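Local coordinates for prophage Lp1 protein 11 (Lactobacillus plantarum WCFS1, PDB 3B7H), which probably binds DNA as a phage-encoded regulator of the Cro/C1 helix-turn-helix family, though its exact function is unknown, at residues N24-L29 / R54-T59. Residues are numbered along the deposited sequence; the frame is centred on the assembly and turned at random.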
loop_
_atom_site.group_PDB
_atom_site.type_symbol
_atom_site.label_atom_id
_atom_site.label_comp_id
_atom_site.label_asym_id
_atom_site.label_seq_id
_atom_site.Cartn_x
_atom_site.Cartn_y
_atom_site.Cartn_z
ATOM N N ASN A 24 -20.100 -1.125 -2.107
ATOM C CA ASN A 24 -20.789 0.145 -1.957
ATOM C C ASN A 24 -21.033 0.492 -0.498
ATOM O O ASN A 24 -20.892 1.640 -0.088
ATOM C CB ASN A 24 -22.123 0.074 -2.714
ATOM C CG ASN A 24 -22.907 1.360 -2.666
ATOM O OD1 ASN A 24 -23.947 1.451 -1.994
ATOM N ND2 ASN A 24 -22.443 2.350 -3.407
ATOM N N ARG A 25 -21.413 -0.502 0.287
ATOM C CA ARG A 25 -21.602 -0.306 1.714
ATOM C C ARG A 25 -20.282 0.081 2.421
ATOM O O ARG A 25 -20.248 0.980 3.262
ATOM C CB ARG A 25 -22.179 -1.579 2.319
ATOM C CG ARG A 25 -22.519 -1.497 3.789
ATOM C CD ARG A 25 -23.278 -0.220 4.153
ATOM N NE ARG A 25 -23.682 -0.222 5.565
ATOM C CZ ARG A 25 -24.138 0.844 6.234
ATOM N NH1 ARG A 25 -24.261 2.036 5.635
ATOM N NH2 ARG A 25 -24.475 0.720 7.516
ATOM N N VAL A 26 -19.202 -0.606 2.052
ATOM C CA VAL A 26 -17.881 -0.332 2.598
ATOM C C VAL A 26 -17.481 1.070 2.185
ATOM O O VAL A 26 -17.022 1.842 2.991
ATOM C CB VAL A 26 -16.865 -1.369 2.115
ATOM C CG1 VAL A 26 -15.443 -0.949 2.437
ATOM C CG2 VAL A 26 -17.176 -2.713 2.742
ATOM N N ALA A 27 -17.688 1.404 0.922
ATOM C CA ALA A 27 -17.407 2.743 0.441
ATOM C C ALA A 27 -18.170 3.803 1.257
ATOM O O ALA A 27 -17.609 4.803 1.692
ATOM C CB ALA A 27 -17.729 2.854 -1.040
ATOM N N THR A 28 -19.440 3.562 1.517
ATOM C CA THR A 28 -20.214 4.535 2.281
ATOM C C THR A 28 -19.642 4.653 3.725
ATOM O O THR A 28 -19.358 5.751 4.197
ATOM C CB THR A 28 -21.778 4.242 2.206
ATOM O OG1 THR A 28 -22.090 2.970 2.793
ATOM C CG2 THR A 28 -22.255 4.230 0.756
ATOM N N LEU A 29 -19.435 3.522 4.392
ATOM C CA LEU A 29 -18.916 3.497 5.758
ATOM C C LEU A 29 -17.477 4.051 5.859
ATOM O O LEU A 29 -17.145 4.753 6.819
ATOM C CB LEU A 29 -18.968 2.072 6.322
ATOM C CG LEU A 29 -20.313 1.488 6.748
ATOM C CD1 LEU A 29 -20.147 -0.013 6.999
ATOM C CD2 LEU A 29 -20.872 2.192 7.995
ATOM N N ARG A 54 -6.043 1.564 3.780
ATOM C CA ARG A 54 -6.129 1.767 5.229
ATOM C C ARG A 54 -7.548 2.067 5.669
ATOM O O ARG A 54 -8.030 1.520 6.655
ATOM C CB ARG A 54 -5.181 2.876 5.673
ATOM C CG ARG A 54 -5.294 3.190 7.165
ATOM C CD ARG A 54 -4.370 4.281 7.659
ATOM N NE ARG A 54 -4.464 5.508 6.866
ATOM C CZ ARG A 54 -5.479 6.387 6.899
ATOM N NH1 ARG A 54 -6.566 6.186 7.656
ATOM N NH2 ARG A 54 -5.408 7.496 6.150
ATOM N N LYS A 55 -8.219 2.952 4.938
ATOM C CA LYS A 55 -9.582 3.352 5.279
ATOM C C LYS A 55 -10.560 2.170 5.192
ATOM O O LYS A 55 -11.397 1.986 6.070
ATOM C CB LYS A 55 -10.061 4.499 4.354
ATOM C CG LYS A 55 -9.362 5.861 4.608
ATOM C CD LYS A 55 -9.726 6.925 3.563
ATOM C CE LYS A 55 -9.257 8.314 4.013
ATOM N NZ LYS A 55 -9.399 9.362 2.926
ATOM N N VAL A 56 -10.469 1.389 4.115
ATOM C CA VAL A 56 -11.298 0.189 3.971
ATOM C C VAL A 56 -11.013 -0.831 5.072
ATOM O O VAL A 56 -11.924 -1.443 5.619
ATOM C CB VAL A 56 -11.087 -0.471 2.617
ATOM C CG1 VAL A 56 -11.756 -1.830 2.626
ATOM C CG2 VAL A 56 -11.668 0.399 1.538
ATOM N N CYS A 57 -9.735 -0.995 5.404
ATOM C CA CYS A 57 -9.333 -1.918 6.470
ATOM C C CYS A 57 -9.985 -1.522 7.777
ATOM O O CYS A 57 -10.450 -2.367 8.528
ATOM C CB CYS A 57 -7.806 -1.977 6.590
ATOM S SG CYS A 57 -7.061 -2.975 5.308
ATOM N N GLY A 58 -10.062 -0.223 8.022
ATOM C CA GLY A 58 -10.698 0.279 9.226
ATOM C C GLY A 58 -12.139 -0.180 9.304
ATOM O O GLY A 58 -12.608 -0.648 10.352
ATOM N N THR A 59 -12.836 -0.051 8.185
ATOM C CA THR A 59 -14.241 -0.443 8.066
ATOM C C THR A 59 -14.408 -1.940 8.237
ATOM O O THR A 59 -15.395 -2.405 8.811
ATOM C CB THR A 59 -14.802 -0.057 6.687
ATOM O OG1 THR A 59 -14.761 1.364 6.544
ATOM C CG2 THR A 59 -16.224 -0.535 6.525
#
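T59 pushes its methyl, CG2, into the side of L29, 3.8 Å from L29 CB and 4.0 Å from L29 CD1. With OG1 turned beside the backbone N (chi1 -63°), CG2 falls anti to that N and faces helix 23-30. T59 OG1 comes within 3.9 Å of the carbonyl carbon L29 C without bonding across. T59 CG2 also meets V26 CG1 more loosely, at 4.2 Å. Deeper in, V26 CG1 touches V56 CG1 at 3.8 Å, the two valines crossing at about a right angle. In this Cro/C1-type fold, helix 23-30 is the first helix of the helix-turn-helix and helix 34-41 the second, probably the one that reads DNA; helix 50-60 packs against the first, and the axes of segments 24-29 and 54-59 run at 102° and come within 9.3 Å. Both valines are buried and also lean on helix 4-18, V26 on I16 and V56 on L12; no hydrogen bond joins the two segments. On the outer side, L29 CG lies over the centre of one face of the R25 guanidinium, 3.9 Å above its plane. R25 O takes both L29 N and the hydroxyl of T28 from the same face.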